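Local coordinates for protein KLLA0E08119p (Kluyveromyces lactis, PDB 3VA7) that probably carboxylates urea to urea-1-carboxylate, as the urea carboxylase part of a larger urea-degrading enzyme that uses ATP, hydrogencarbonate and biotin, at residues A[324-328]-A[414-418]; A[43-47]-A[335-339]; A[1175-1179]-A[1220-1226]; A[1192-1196]-A[1206-1210]. One frame throughout, in Å; residues are numbered along the deposited sequence.

Contact 1 of 4, residues A[324-328]-A[414-418]; sequences VEHPI and AKIIV
Pro327 and Ile417 meet where the start of helix 326-333 passes over strand 412-420; the nearest CA atoms, those of Ile328 and Ile417, are 6.8 Å apart, no backbone-to-backbone bond joins them, and the side chains of the strand carry the link. The aliphatic chain of Lys415 runs past CG1 of Val324, then bends at chi3 (-71°), which brings NZ to the backbone carbonyl of the same valine. The hydrogen bond from Lys415 NZ to Val324 O spans 2.7 Å, at 138° to the C=O and tilted 24° from the carbonyl plane. Pro327 CG lies 3.7 Å from Lys415 NZ, the side chains crossing at about a right angle. The same proline sets CB 3.6 Å from Ile417 CD1. Ile328 CG2 lies 4.1 Å from Ile417 CG2. His326, whose CB points away, brings its ring back near the lysine end, and its ND1 bonds to Gln323 O. A glycerol, probably from the crystallisation liquor, bonds to Val324 N and Glu325 OE1 and may mark a pocket, consistent with the active-site role of this segment in related biotin carboxylases. Strand 412-420 is flanked by strands 362-372 and 394-397, while helix 423-435 packs against Ile416 and Val418.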
# COMPACT_ATOMS: atom_id res chain seq x y z
N VAL A 324 30.83 -10.37 8.53
CA VAL A 324 29.56 -10.58 7.84
C VAL A 324 29.49 -11.94 7.09
O VAL A 324 28.57 -12.71 7.32
CB VAL A 324 29.16 -9.40 6.90
CG1 VAL A 324 27.76 -9.68 6.23
CG2 VAL A 324 29.14 -7.99 7.65
N GLU A 325 30.51 -12.29 6.31
CA GLU A 325 30.52 -13.55 5.54
C GLU A 325 30.73 -14.84 6.29
O GLU A 325 30.85 -15.90 5.64
CB GLU A 325 31.53 -13.53 4.36
CG GLU A 325 32.94 -13.21 4.75
CD GLU A 325 33.26 -11.70 4.77
OE1 GLU A 325 32.38 -10.88 5.08
OE2 GLU A 325 34.42 -11.34 4.44
N HIS A 326 30.83 -14.78 7.62
CA HIS A 326 31.15 -15.97 8.43
C HIS A 326 30.24 -17.18 8.18
O HIS A 326 30.66 -18.33 8.39
CB HIS A 326 31.17 -15.65 9.95
CG HIS A 326 29.81 -15.58 10.57
ND1 HIS A 326 29.01 -14.46 10.47
CD2 HIS A 326 29.09 -16.50 11.27
CE1 HIS A 326 27.85 -14.69 11.08
NE2 HIS A 326 27.87 -15.92 11.57
N PRO A 327 28.98 -16.95 7.77
CA PRO A 327 28.15 -18.16 7.58
C PRO A 327 28.60 -19.14 6.51
O PRO A 327 28.30 -20.32 6.65
CB PRO A 327 26.78 -17.61 7.20
CG PRO A 327 26.74 -16.16 7.78
CD PRO A 327 28.19 -15.70 7.65
N ILE A 328 29.36 -18.75 5.50
CA ILE A 328 29.74 -19.78 4.52
C ILE A 328 30.68 -20.83 5.12
O ILE A 328 30.55 -22.06 4.89
CB ILE A 328 30.26 -19.22 3.19
CG1 ILE A 328 31.50 -18.36 3.38
CG2 ILE A 328 29.16 -18.42 2.50
CD1 ILE A 328 32.13 -17.98 2.09
N ALA A 414 19.26 -9.08 4.06
CA ALA A 414 19.29 -10.51 4.17
C ALA A 414 20.59 -11.01 3.60
O ALA A 414 21.20 -10.37 2.80
CB ALA A 414 18.07 -11.13 3.46
N LYS A 415 21.04 -12.15 4.09
CA LYS A 415 22.19 -12.78 3.52
C LYS A 415 21.67 -14.16 3.16
O LYS A 415 21.08 -14.86 4.00
CB LYS A 415 23.32 -12.86 4.51
CG LYS A 415 23.90 -11.53 4.81
CD LYS A 415 25.15 -11.67 5.67
CE LYS A 415 24.81 -12.10 7.09
NZ LYS A 415 25.97 -12.58 7.84
N ILE A 416 21.85 -14.49 1.89
CA ILE A 416 21.31 -15.69 1.31
C ILE A 416 22.45 -16.67 1.11
O ILE A 416 23.36 -16.41 0.32
CB ILE A 416 20.58 -15.35 -0.01
CG1 ILE A 416 19.37 -14.49 0.34
CG2 ILE A 416 20.10 -16.61 -0.71
CD1 ILE A 416 19.13 -13.39 -0.61
N ILE A 417 22.41 -17.75 1.86
CA ILE A 417 23.49 -18.73 1.94
C ILE A 417 23.11 -20.19 1.53
O ILE A 417 22.21 -20.86 2.10
CB ILE A 417 24.09 -18.72 3.34
CG1 ILE A 417 24.39 -17.26 3.72
CG2 ILE A 417 25.33 -19.61 3.45
CD1 ILE A 417 23.93 -16.95 5.15
N VAL A 418 23.90 -20.69 0.59
CA VAL A 418 23.65 -21.94 -0.08
C VAL A 418 24.86 -22.92 0.11
O VAL A 418 26.01 -22.47 0.21
CB VAL A 418 23.40 -21.54 -1.54
CG1 VAL A 418 24.36 -22.16 -2.50
CG2 VAL A 418 21.96 -21.70 -1.87

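Contact 2 of 4, residues A[43-47]-A[335-339]; sequences AVRIM and LDLVE
Asp336 OD2 is gripped from opposite faces of its carboxylate by Arg45 NH2 and by the backbone amide of Glu339. The salt bridge from Arg45 NH2 to Asp336 OD2 is 2.6 Å long with an N-H...O angle of 152°; the oxygen lies close to the guanidinium plane, but the two flat groups are turned 45° apart, so this is a single-contact bridge and not a coplanar two-bond pair. The bond from Glu339 N to Asp336 OD2, at 3.1 Å, is a capping bond, Asp336 being the N-cap residue of helix 337-345, and one oxygen serves both the helix end and the arginine. Asp336 OD1 has its own salt bridge to Arg52. A bend at chi2 (-109°) turns the Arg45 chain, whose CB does not point at the partner segment, back toward it. Val338 CG2 then stands over the centre of the guanidinium, 3.5 Å from Arg45 CZ. The same methyl also meets Ile46, whose CG1 is 3.8 Å from Val338 CG2, the two side chains crossing at about a right angle. Arg45 NE, NH1 and NH2 also bond to His326 NE2, Thr49 OG1 and Glu330 OE2, which fixes the rotation of the group. A leucine in place of Arg45 would probably leave Asp336 OD2 and Glu330 without their shared positive mate and Val338 without the flat surface it covers. Helix 40-53, which carries Arg45, rests through Ala43, Ile46 and Met47 on Ile36 of strand 33-36, has helix 69-73 beside Val44, and is met by helix 337-345, the successor in the chain of helix 326-333.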
# COMPACT_ATOMS: atom_id res chain seq x y z
N ALA A 43 22.36 -9.33 15.01
CA ALA A 43 21.76 -9.48 16.31
C ALA A 43 20.83 -10.72 16.30
O ALA A 43 20.91 -11.59 17.21
CB ALA A 43 21.02 -8.24 16.71
N VAL A 44 20.00 -10.82 15.25
CA VAL A 44 19.10 -11.91 15.12
C VAL A 44 19.87 -13.24 15.08
O VAL A 44 19.45 -14.24 15.70
CB VAL A 44 18.18 -11.77 13.88
CG1 VAL A 44 17.38 -13.05 13.66
CG2 VAL A 44 17.22 -10.57 14.02
N ARG A 45 21.00 -13.27 14.37
CA ARG A 45 21.71 -14.53 14.26
C ARG A 45 22.40 -14.92 15.59
O ARG A 45 22.42 -16.12 15.92
CB ARG A 45 22.68 -14.52 13.06
CG ARG A 45 23.56 -15.81 12.96
CD ARG A 45 24.98 -15.51 13.31
NE ARG A 45 25.87 -16.65 13.47
CZ ARG A 45 25.76 -17.57 14.43
NH1 ARG A 45 24.78 -17.52 15.32
NH2 ARG A 45 26.67 -18.54 14.52
N ILE A 46 22.91 -13.95 16.35
CA ILE A 46 23.60 -14.25 17.59
C ILE A 46 22.54 -14.78 18.51
O ILE A 46 22.75 -15.79 19.21
CB ILE A 46 24.31 -12.99 18.18
CG1 ILE A 46 25.64 -12.75 17.48
CG2 ILE A 46 24.53 -13.07 19.68
CD1 ILE A 46 26.13 -11.25 17.55
N MET A 47 21.38 -14.16 18.50
CA MET A 47 20.27 -14.66 19.36
C MET A 47 19.79 -16.09 19.10
O MET A 47 19.34 -16.74 20.04
CB MET A 47 19.08 -13.70 19.34
CG MET A 47 19.45 -12.33 19.94
SD MET A 47 18.16 -11.11 19.73
CE MET A 47 19.06 -9.65 20.31
N LEU A 335 30.29 -25.82 12.07
CA LEU A 335 30.58 -25.15 13.34
C LEU A 335 29.68 -23.96 13.53
O LEU A 335 29.35 -23.27 12.59
CB LEU A 335 32.03 -24.65 13.39
CG LEU A 335 33.10 -25.76 13.35
CD1 LEU A 335 34.47 -25.11 13.50
CD2 LEU A 335 32.86 -26.85 14.37
N ASP A 336 29.27 -23.71 14.75
CA ASP A 336 28.61 -22.49 15.04
C ASP A 336 29.70 -21.59 15.67
O ASP A 336 30.06 -21.75 16.85
CB ASP A 336 27.42 -22.76 15.96
CG ASP A 336 26.72 -21.49 16.43
OD1 ASP A 336 25.58 -21.64 16.94
OD2 ASP A 336 27.29 -20.35 16.32
N LEU A 337 30.20 -20.64 14.86
CA LEU A 337 31.26 -19.71 15.28
C LEU A 337 30.91 -18.81 16.48
O LEU A 337 31.71 -18.67 17.39
CB LEU A 337 31.71 -18.88 14.09
CG LEU A 337 32.36 -19.71 12.97
CD1 LEU A 337 32.81 -18.69 11.94
CD2 LEU A 337 33.60 -20.64 13.47
N VAL A 338 29.72 -18.22 16.51
CA VAL A 338 29.22 -17.54 17.73
C VAL A 338 29.29 -18.45 18.95
O VAL A 338 29.66 -17.99 20.02
CB VAL A 338 27.80 -16.91 17.54
CG1 VAL A 338 27.12 -16.48 18.89
CG2 VAL A 338 27.85 -15.74 16.56
N GLU A 339 28.95 -19.72 18.83
CA GLU A 339 28.97 -20.62 20.01
C GLU A 339 30.41 -20.69 20.53
O GLU A 339 30.66 -20.46 21.72
CB GLU A 339 28.51 -22.03 19.66
CG GLU A 339 28.59 -23.00 20.86
CD GLU A 339 28.15 -24.43 20.56
OE1 GLU A 339 28.34 -25.31 21.44
OE2 GLU A 339 27.66 -24.68 19.45

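Contact 3 of 4, residues A[1175-1179]-A[1220-1226]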
# COMPACT_ATOMS: atom_id res chain seq x y z
N THR A 1175 -7.22 23.15 -13.18
CA THR A 1175 -8.38 23.90 -12.75
C THR A 1175 -8.75 23.48 -11.31
O THR A 1175 -8.82 22.27 -11.02
CB THR A 1175 -9.59 23.71 -13.72
OG1 THR A 1175 -9.21 24.16 -15.03
CG2 THR A 1175 -10.82 24.49 -13.25
N GLY A 1176 -9.01 24.45 -10.45
CA GLY A 1176 -9.31 24.20 -9.06
C GLY A 1176 -9.79 25.47 -8.43
O GLY A 1176 -9.83 26.50 -9.10
N ARG A 1177 -10.21 25.37 -7.17
CA ARG A 1177 -10.69 26.49 -6.38
C ARG A 1177 -9.62 26.88 -5.40
O ARG A 1177 -9.06 25.99 -4.72
CB ARG A 1177 -11.92 26.09 -5.58
CG ARG A 1177 -12.66 27.23 -4.79
CD ARG A 1177 -13.93 26.65 -4.18
NE ARG A 1177 -14.44 27.31 -2.96
CZ ARG A 1177 -13.73 27.55 -1.85
NH1 ARG A 1177 -12.40 27.25 -1.74
NH2 ARG A 1177 -14.38 28.14 -0.83
N PHE A 1178 -9.35 28.19 -5.28
CA PHE A 1178 -8.22 28.70 -4.48
C PHE A 1178 -8.48 28.47 -3.03
O PHE A 1178 -9.50 28.89 -2.48
CB PHE A 1178 -8.00 30.18 -4.77
CG PHE A 1178 -6.81 30.79 -4.05
CD1 PHE A 1178 -5.63 31.06 -4.75
CD2 PHE A 1178 -6.89 31.14 -2.68
CE1 PHE A 1178 -4.53 31.66 -4.10
CE2 PHE A 1178 -5.81 31.72 -2.04
CZ PHE A 1178 -4.63 32.00 -2.76
N TRP A 1179 -7.53 27.79 -2.41
CA TRP A 1179 -7.67 27.37 -1.03
C TRP A 1179 -7.13 28.44 -0.10
O TRP A 1179 -7.90 29.05 0.67
CB TRP A 1179 -6.92 26.07 -0.85
CG TRP A 1179 -7.08 25.40 0.51
CD1 TRP A 1179 -7.45 25.99 1.69
CD2 TRP A 1179 -6.81 24.02 0.82
NE1 TRP A 1179 -7.47 25.05 2.70
CE2 TRP A 1179 -7.06 23.84 2.20
CE3 TRP A 1179 -6.39 22.92 0.06
CZ2 TRP A 1179 -6.90 22.61 2.84
CZ3 TRP A 1179 -6.26 21.67 0.71
CH2 TRP A 1179 -6.51 21.54 2.10
N HIS A 1220 -5.07 35.43 -6.24
CA HIS A 1220 -6.42 35.08 -5.75
C HIS A 1220 -6.65 35.11 -4.24
O HIS A 1220 -5.71 35.09 -3.44
CB HIS A 1220 -6.91 33.76 -6.36
CG HIS A 1220 -6.72 33.67 -7.84
ND1 HIS A 1220 -5.50 33.37 -8.41
CD2 HIS A 1220 -7.59 33.86 -8.87
CE1 HIS A 1220 -5.63 33.38 -9.73
NE2 HIS A 1220 -6.88 33.65 -10.03
N LYS A 1221 -7.91 35.18 -3.86
CA LYS A 1221 -8.29 34.94 -2.49
C LYS A 1221 -9.07 33.61 -2.32
O LYS A 1221 -9.48 32.99 -3.29
CB LYS A 1221 -8.98 36.19 -1.94
CG LYS A 1221 -7.95 37.40 -1.91
CD LYS A 1221 -8.18 38.50 -0.77
CE LYS A 1221 -9.07 39.71 -1.22
NZ LYS A 1221 -8.27 40.87 -1.76
N ASN A 1222 -9.20 33.13 -1.10
CA ASN A 1222 -9.92 31.91 -0.82
C ASN A 1222 -11.26 31.99 -1.51
O ASN A 1222 -11.94 33.04 -1.44
CB ASN A 1222 -10.15 31.77 0.67
CG ASN A 1222 -11.12 30.66 1.01
OD1 ASN A 1222 -10.75 29.49 1.02
ND2 ASN A 1222 -12.35 31.03 1.33
N GLY A 1223 -11.63 30.90 -2.19
CA GLY A 1223 -12.88 30.83 -2.92
C GLY A 1223 -12.85 31.16 -4.41
O GLY A 1223 -13.84 30.92 -5.09
N ASP A 1224 -11.76 31.69 -4.94
CA ASP A 1224 -11.68 32.01 -6.35
C ASP A 1224 -11.51 30.77 -7.20
O ASP A 1224 -10.72 29.87 -6.88
CB ASP A 1224 -10.52 32.98 -6.66
CG ASP A 1224 -10.74 34.39 -6.11
OD1 ASP A 1224 -11.88 34.77 -5.73
OD2 ASP A 1224 -9.75 35.13 -6.05
N MET A 1225 -12.19 30.75 -8.33
CA MET A 1225 -11.88 29.73 -9.30
C MET A 1225 -10.66 30.05 -10.10
O MET A 1225 -10.46 31.16 -10.54
CB MET A 1225 -13.07 29.44 -10.24
CG MET A 1225 -13.17 27.95 -10.62
SD MET A 1225 -13.33 26.83 -9.16
CE MET A 1225 -14.47 27.84 -8.16
N VAL A 1226 -9.84 29.04 -10.31
CA VAL A 1226 -8.64 29.15 -11.09
C VAL A 1226 -8.66 28.13 -12.24
O VAL A 1226 -8.60 26.92 -11.99
CB VAL A 1226 -7.40 28.93 -10.18
CG1 VAL A 1226 -6.14 29.00 -10.97
CG2 VAL A 1226 -7.41 29.95 -9.04
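Thr1175 opens the pairing with a CA-H...O contact to Val1226 O, while its hydroxyl bonds to the backbone of Ala1228. Gly1176 forms the hydrogen-bonded antiparallel pair with Val1226: Gly1176 N to Val1226 O is 2.9 Å and Val1226 N to Gly1176 O is 2.8 Å. Arg1177, opposite Met1225 in a non-hydrogen-bonded pair, extends from CG to NE and lays its guanidinium over the turn, with Gly1223 CA 3.5 Å above the plane near its centre; Met1225 CE packs 3.9 Å from Arg1177 CG, and Arg1177 NH1 bonds to Glu948 O. Phe1178 continues the ladder at both backbone polar atoms, its N 2.7 Å from Asp1224 O and its O 2.9 Å from Gly1223 N. With CG anti to the backbone N (chi1 -177°), its ring slips under the loop: His1220 O lies over one face, toward the rim, and His1220 CB is 3.4 Å from Phe1178 CD1. A serine at Phe1178 would probably open a gap beneath the His1220-Lys1221 backbone and leave that loop less firmly seated. Trp1179 turns away, its NE1 bonding to Glu948 OE1. Facing this strand, Lys1221 to Asp1224 make a type II turn with Gly1223 in its third position, braced by Asp1224 OD2 accepting from Lys1221 N. The paired strands form one edge of a four-stranded antiparallel sheet, half of the flattened barrel characteristic of biotinyl domains.

Contact 4 of 4, residues A[1192-1196]-A[1206-1210]; sequences GDGVI and VVGAT
Val1195 stands where its strand crosses the Val1207-Ala1209 backbone, and its side chain can be traced outward. CB lies 3.7 Å from Val1207 O. With CG1 anti to the backbone N (chi1 -174°), the other branch is the one turned to the partner: Val1195 CG2 sits 3.5 Å from Ala1209 N and 4.1 Å from Ala1209 CB. Farther out the side chain packs on Leu1170 and Ala1233, in strands of the neighbouring sheet. The backbone around it is irregular. Val1207 O takes two donors, Val1195 N at 3.1 Å and, more weakly, Ile1196 N at 3.3 Å, while Val1207 N returns a bond to Ile1196 O at 2.8 Å. Two residues thus face one, and the register slips by one between the Gly1194-Gly1208 and Ile1196-Val1207 pairs. Val1195 takes a psi of -53°, away from extended values, as the first residue of a classic beta bulge does. Toward the open end of the hairpin, Ala1209 N reaches Asp1193 O and Gly1192 N reaches Ala1209 O at 2.7 Å. Gly1208 lacks a CB that would otherwise crowd the carbonyls of Gly1192 and Asp1193, and the CA atoms of Gly1194 and Gly1208 can draw together. The short strand axes make an angle of 116°, well short of a straight antiparallel ladder. Strands 1194-1200 and 1203-1208 form the beta hairpin of the biotinyl domain whose turn bears Lys1202, the lysine at the biotin pocket; the bulge lies toward the other end of that hairpin.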
# COMPACT_ATOMS: atom_id res chain seq x y z
N GLY A 1192 11.38 25.93 -5.87
CA GLY A 1192 10.70 24.76 -5.32
C GLY A 1192 9.69 25.16 -4.27
O GLY A 1192 8.56 24.67 -4.29
N ASP A 1193 10.09 26.06 -3.38
CA ASP A 1193 9.22 26.62 -2.36
C ASP A 1193 7.80 26.96 -2.82
O ASP A 1193 7.58 27.53 -3.91
CB ASP A 1193 9.87 27.88 -1.78
CG ASP A 1193 10.98 27.58 -0.77
OD1 ASP A 1193 11.47 26.42 -0.62
OD2 ASP A 1193 11.37 28.56 -0.10
N GLY A 1194 6.84 26.62 -1.96
CA GLY A 1194 5.44 26.79 -2.32
C GLY A 1194 5.02 28.23 -2.27
O GLY A 1194 5.54 28.96 -1.47
N VAL A 1195 4.07 28.64 -3.11
CA VAL A 1195 3.57 30.03 -3.10
C VAL A 1195 2.11 30.11 -2.79
O VAL A 1195 1.71 30.87 -1.90
CB VAL A 1195 3.75 30.75 -4.44
CG1 VAL A 1195 3.33 32.25 -4.29
CG2 VAL A 1195 5.18 30.59 -4.98
N ILE A 1196 1.30 29.36 -3.56
CA ILE A 1196 -0.13 29.21 -3.27
C ILE A 1196 -0.67 27.76 -3.34
O ILE A 1196 -0.06 26.87 -3.93
CB ILE A 1196 -1.01 30.14 -4.12
CG1 ILE A 1196 -1.20 29.55 -5.52
CG2 ILE A 1196 -0.45 31.54 -4.15
CD1 ILE A 1196 -2.63 29.56 -5.96
N VAL A 1206 -0.12 22.47 -4.50
CA VAL A 1206 0.80 23.54 -4.28
C VAL A 1206 1.29 24.01 -5.65
O VAL A 1206 1.86 23.22 -6.41
CB VAL A 1206 1.99 23.07 -3.41
CG1 VAL A 1206 3.14 24.03 -3.51
CG2 VAL A 1206 1.56 22.91 -1.97
N VAL A 1207 1.06 25.27 -5.99
CA VAL A 1207 1.78 25.86 -7.12
C VAL A 1207 3.02 26.57 -6.55
O VAL A 1207 2.91 27.38 -5.67
CB VAL A 1207 0.87 26.76 -8.06
CG1 VAL A 1207 0.05 27.72 -7.26
CG2 VAL A 1207 1.70 27.50 -9.12
N GLY A 1208 4.19 26.21 -7.04
CA GLY A 1208 5.42 26.72 -6.47
C GLY A 1208 6.35 27.51 -7.38
O GLY A 1208 6.31 27.41 -8.60
N ALA A 1209 7.22 28.29 -6.75
CA ALA A 1209 8.26 29.06 -7.39
C ALA A 1209 9.24 28.22 -8.23
O ALA A 1209 9.85 27.23 -7.72
CB ALA A 1209 9.02 29.84 -6.34
N THR A 1210 9.39 28.66 -9.49
CA THR A 1210 10.34 28.10 -10.49
C THR A 1210 11.77 28.35 -10.09
O THR A 1210 12.53 27.39 -9.85
CB THR A 1210 10.14 28.72 -11.87
OG1 THR A 1210 8.81 28.44 -12.34
CG2 THR A 1210 11.22 28.19 -12.89

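In the fold
Along the chain, the segments of contacts 1 and 2 alternate within the biotin carboxylation range, and contacts 3 and 4 follow in the biotin-requiring range, with contact 4 falling between the two segments of contact 3. Centres of contacts 1 and 2 are 12 Å apart; they touch where His326 of helix 326-333 meets Arg45 of helix 40-53, and helices 326-333 and 337-345 are consecutive. Contacts 3 and 4, 15 Å between centres, share one sheet, where Phe1178 packs on Ile1196. The two groups stand 48 to 62 Å apart between centres. Here the biotinyl domain is far from contacts 1 and 2, its biotin in another pocket, consistent with a carrier visiting separate active sites.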